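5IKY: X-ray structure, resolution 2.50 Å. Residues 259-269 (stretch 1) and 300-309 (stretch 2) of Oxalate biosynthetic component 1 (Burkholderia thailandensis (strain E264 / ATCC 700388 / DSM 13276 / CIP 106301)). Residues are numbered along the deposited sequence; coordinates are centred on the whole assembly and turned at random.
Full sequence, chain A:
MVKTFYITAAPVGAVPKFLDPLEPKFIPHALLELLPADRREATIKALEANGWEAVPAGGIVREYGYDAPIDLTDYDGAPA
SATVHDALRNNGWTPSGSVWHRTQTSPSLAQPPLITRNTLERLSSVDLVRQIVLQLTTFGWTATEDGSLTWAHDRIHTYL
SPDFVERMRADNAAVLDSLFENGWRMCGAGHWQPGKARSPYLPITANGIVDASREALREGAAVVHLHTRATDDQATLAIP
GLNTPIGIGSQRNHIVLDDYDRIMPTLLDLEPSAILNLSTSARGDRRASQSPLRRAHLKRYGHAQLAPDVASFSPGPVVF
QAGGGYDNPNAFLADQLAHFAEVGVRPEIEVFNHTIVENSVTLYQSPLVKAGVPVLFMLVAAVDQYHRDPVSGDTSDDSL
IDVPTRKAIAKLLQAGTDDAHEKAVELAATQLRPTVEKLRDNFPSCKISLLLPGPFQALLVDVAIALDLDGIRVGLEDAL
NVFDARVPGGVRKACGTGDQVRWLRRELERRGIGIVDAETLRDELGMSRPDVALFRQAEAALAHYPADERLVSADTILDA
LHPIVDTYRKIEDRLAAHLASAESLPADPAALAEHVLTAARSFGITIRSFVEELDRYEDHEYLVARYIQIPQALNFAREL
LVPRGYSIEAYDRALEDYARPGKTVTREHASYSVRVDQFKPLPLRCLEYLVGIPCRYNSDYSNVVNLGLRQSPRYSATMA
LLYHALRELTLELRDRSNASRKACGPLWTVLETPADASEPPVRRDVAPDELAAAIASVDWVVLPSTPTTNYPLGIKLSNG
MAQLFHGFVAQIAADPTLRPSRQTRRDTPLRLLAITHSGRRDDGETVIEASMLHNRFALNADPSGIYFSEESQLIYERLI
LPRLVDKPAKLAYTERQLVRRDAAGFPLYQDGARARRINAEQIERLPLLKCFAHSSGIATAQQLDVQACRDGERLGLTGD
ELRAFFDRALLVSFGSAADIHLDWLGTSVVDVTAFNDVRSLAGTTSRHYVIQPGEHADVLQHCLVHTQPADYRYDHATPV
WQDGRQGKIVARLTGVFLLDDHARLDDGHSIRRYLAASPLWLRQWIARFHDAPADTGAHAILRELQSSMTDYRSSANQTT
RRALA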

# COMPACT_ATOMS: atom_id res chain seq x y z
N ASP A 259 6.18 5.91 22.48
CA ASP A 259 5.27 5.38 21.46
C ASP A 259 5.62 5.93 20.08
O ASP A 259 5.69 5.18 19.11
CB ASP A 259 3.82 5.69 21.80
CG ASP A 259 3.25 4.75 22.85
OD1 ASP A 259 3.87 3.70 23.11
OD2 ASP A 259 2.17 5.06 23.41
N TYR A 260 5.85 7.24 20.00
CA TYR A 260 6.19 7.86 18.72
C TYR A 260 7.57 7.44 18.24
O TYR A 260 7.83 7.38 17.04
CB TYR A 260 6.10 9.38 18.82
CG TYR A 260 4.69 9.91 18.69
CD1 TYR A 260 3.93 9.66 17.56
CD2 TYR A 260 4.12 10.67 19.71
CE1 TYR A 260 2.64 10.14 17.43
CE2 TYR A 260 2.83 11.16 19.59
CZ TYR A 260 2.09 10.89 18.45
OH TYR A 260 0.81 11.37 18.32
N ASP A 261 8.46 7.12 19.18
CA ASP A 261 9.79 6.62 18.84
C ASP A 261 9.68 5.26 18.15
O ASP A 261 10.60 4.84 17.44
CB ASP A 261 10.68 6.50 20.08
CG ASP A 261 11.19 7.84 20.56
OD1 ASP A 261 11.14 8.82 19.78
OD2 ASP A 261 11.66 7.92 21.72
N ARG A 262 8.56 4.58 18.36
CA ARG A 262 8.30 3.29 17.72
C ARG A 262 7.40 3.46 16.50
O ARG A 262 7.69 2.92 15.43
CB ARG A 262 7.66 2.32 18.72
N ILE A 263 6.31 4.20 16.67
CA ILE A 263 5.34 4.41 15.60
C ILE A 263 5.93 5.05 14.34
O ILE A 263 5.77 4.52 13.23
CB ILE A 263 4.16 5.29 16.08
CG1 ILE A 263 3.34 4.55 17.14
CG2 ILE A 263 3.28 5.70 14.91
CD1 ILE A 263 2.28 5.41 17.78
N MET A 264 6.62 6.17 14.51
CA MET A 264 7.10 6.95 13.37
C MET A 264 8.11 6.22 12.48
O MET A 264 7.93 6.19 11.26
CB MET A 264 7.69 8.28 13.86
CG MET A 264 6.66 9.19 14.50
SD MET A 264 5.40 9.70 13.32
CE MET A 264 6.39 10.72 12.23
N PRO A 265 9.18 5.63 13.06
CA PRO A 265 10.10 4.93 12.16
C PRO A 265 9.45 3.76 11.42
O PRO A 265 9.79 3.50 10.27
CB PRO A 265 11.20 4.42 13.11
CG PRO A 265 11.13 5.32 14.29
CD PRO A 265 9.67 5.61 14.45
N THR A 266 8.52 3.07 12.08
CA THR A 266 7.81 1.96 11.47
C THR A 266 6.99 2.42 10.27
O THR A 266 7.04 1.82 9.20
CB THR A 266 6.88 1.26 12.47
OG1 THR A 266 7.66 0.72 13.54
CG2 THR A 266 6.11 0.13 11.80
N LEU A 267 6.24 3.51 10.45
CA LEU A 267 5.42 4.06 9.38
C LEU A 267 6.28 4.61 8.23
O LEU A 267 5.92 4.46 7.07
CB LEU A 267 4.50 5.15 9.91
CG LEU A 267 3.26 4.65 10.67
CD1 LEU A 267 2.41 5.80 11.17
CD2 LEU A 267 2.45 3.72 9.77
N LEU A 268 7.40 5.23 8.57
CA LEU A 268 8.33 5.73 7.55
C LEU A 268 8.88 4.58 6.70
O LEU A 268 9.15 4.76 5.51
CB LEU A 268 9.48 6.50 8.20
CG LEU A 268 9.17 7.86 8.83
CD1 LEU A 268 10.40 8.37 9.55
CD2 LEU A 268 8.71 8.86 7.78
N ASP A 269 9.05 3.41 7.32
CA ASP A 269 9.54 2.23 6.62
C ASP A 269 8.46 1.55 5.78
O ASP A 269 8.70 1.19 4.62
CB ASP A 269 10.11 1.22 7.61
CG ASP A 269 11.59 1.42 7.89
OD1 ASP A 269 12.30 1.90 6.98
OD2 ASP A 269 12.04 1.08 9.00
N ARG A 300 13.06 14.66 14.09
CA ARG A 300 13.44 13.78 12.99
C ARG A 300 13.49 12.33 13.47
O ARG A 300 14.10 12.04 14.50
CB ARG A 300 14.78 14.22 12.40
CG ARG A 300 14.71 15.57 11.70
CD ARG A 300 16.09 16.13 11.38
NE ARG A 300 16.00 17.30 10.52
CZ ARG A 300 15.80 18.55 10.96
NH1 ARG A 300 15.68 18.78 12.26
NH2 ARG A 300 15.74 19.55 10.10
N TYR A 301 12.84 11.44 12.72
CA TYR A 301 12.76 10.03 13.09
C TYR A 301 13.48 9.12 12.11
O TYR A 301 13.57 9.41 10.91
CB TYR A 301 11.30 9.58 13.20
CG TYR A 301 10.53 10.20 14.35
CD1 TYR A 301 10.53 9.60 15.60
CD2 TYR A 301 9.78 11.36 14.17
CE1 TYR A 301 9.82 10.16 16.65
CE2 TYR A 301 9.07 11.92 15.21
CZ TYR A 301 9.09 11.31 16.45
OH TYR A 301 8.38 11.87 17.49
N GLY A 302 13.99 8.00 12.61
CA GLY A 302 14.58 6.96 11.78
C GLY A 302 15.92 7.32 11.17
O GLY A 302 16.46 8.40 11.41
N HIS A 303 16.46 6.39 10.39
CA HIS A 303 17.75 6.60 9.72
C HIS A 303 17.65 7.67 8.65
O HIS A 303 18.62 8.37 8.37
CB HIS A 303 18.25 5.29 9.11
CG HIS A 303 18.57 4.23 10.12
ND1 HIS A 303 19.54 4.38 11.08
CD2 HIS A 303 18.04 3.00 10.32
CE1 HIS A 303 19.60 3.29 11.83
NE2 HIS A 303 18.70 2.44 11.39
N ALA A 304 16.47 7.79 8.05
CA ALA A 304 16.25 8.78 7.00
C ALA A 304 16.13 10.19 7.58
O ALA A 304 16.13 11.17 6.84
CB ALA A 304 15.00 8.43 6.20
N GLN A 305 16.04 10.26 8.91
CA GLN A 305 15.95 11.53 9.63
C GLN A 305 14.81 12.41 9.12
O GLN A 305 14.99 13.60 8.85
CB GLN A 305 17.28 12.29 9.53
CG GLN A 305 18.38 11.71 10.41
CD GLN A 305 18.13 11.94 11.89
OE1 GLN A 305 17.52 11.11 12.57
NE2 GLN A 305 18.61 13.07 12.40
N LEU A 306 13.62 11.82 8.98
CA LEU A 306 12.46 12.55 8.50
C LEU A 306 11.57 12.99 9.66
O LEU A 306 11.42 12.28 10.65
CB LEU A 306 11.67 11.70 7.51
CG LEU A 306 12.42 11.30 6.24
CD1 LEU A 306 11.54 10.47 5.32
CD2 LEU A 306 12.94 12.53 5.52
N ALA A 307 10.98 14.17 9.51
CA ALA A 307 10.09 14.73 10.52
C ALA A 307 8.65 14.48 10.12
O ALA A 307 8.37 14.17 8.96
CB ALA A 307 10.36 16.22 10.70
N PRO A 308 7.72 14.60 11.08
CA PRO A 308 6.31 14.59 10.67
C PRO A 308 6.03 15.78 9.77
O PRO A 308 6.68 16.81 9.91
CB PRO A 308 5.54 14.68 11.99
CG PRO A 308 6.54 15.15 13.00
CD PRO A 308 7.87 14.65 12.54
N ASP A 309 5.09 15.63 8.85
CA ASP A 309 4.84 16.67 7.86
C ASP A 309 3.93 17.75 8.42
O ASP A 309 4.06 18.92 8.08
CB ASP A 309 4.24 16.05 6.60
CG ASP A 309 5.07 14.90 6.07
OD1 ASP A 309 6.05 15.17 5.35
OD2 ASP A 309 4.73 13.73 6.38
O HOH W 1 8.69 11.04 20.20

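No direct hydrogen bond joins the two stretches; the contact is built largely around one aromatic ring, that of Tyr 301, which lies against the helix of residues 259-269. Tyr 301 has the largest area covered by the opposing stretch, and it touches Tyr 260, Asp 261, Met 264, Pro 265 and Leu 268.

The central element is Met 264. Its CB sits over one face of the Tyr 301 ring, 3.6 Å from the ring centroid and 18° off the normal, a CH-pi contact. All three chi angles of Met 264 are m, and this folded side chain leaves SD 5.0 Å from the centroid of the Tyr 301 ring in an oblique sulfur-aromatic approach, while CE reaches CB of Pro 308 at 4.1 Å. A flexible, unbranched side chain suits both a flat ring and a proline.

Toward its hydroxyl end, the Tyr 301 ring meets the preceding turn of the helix. CE1 of Tyr 301 lies 3.4 Å from the backbone O of Tyr 260. OD1 of Asp 261 stands at the ring edge, near its plane, 3.7 Å from CE1 of Tyr 301. A water links the same two side chains, donating to OH of Tyr 301 at 2.9 Å and, weakly, to OD1 of Asp 261 at 3.3 Å; tyrosine thus combines an apolar ring with a polar tip that the water can reach.

Pro 265 packs its CD 4.2 Å from CD1 of Tyr 301. Its nitrogen carries no hydrogen to bond the turn before, and the helix is kinked there. The positive phi of Gly 302 by itself favours glycine, and an ideal CB would lie 3.8 Å from CD1 of Leu 268.

Leu 268 closes the other end, with CD1 3.9 Å from CB of Tyr 301 and CD2 4.1 Å from CD1 of Leu 306. CD1 also lies 4.1 Å from CB of Leu 306, so both methyls of this branched apolar end pack on the loop. Tyr 301 and Leu 306 are held side by side by paired backbone hydrogen bonds, Tyr 301 N to Leu 306 O at 2.6 Å and Leu 306 N to Tyr 301 O at 3.1 Å, around a type I turn from Gly 302 to Gln 305. Tyr 260, Met 264, Tyr 301 and Pro 308 are buried. In all, 386 Å² is buried between the two stretches, summed over both sides; the direct side-chain contacts are largely apolar.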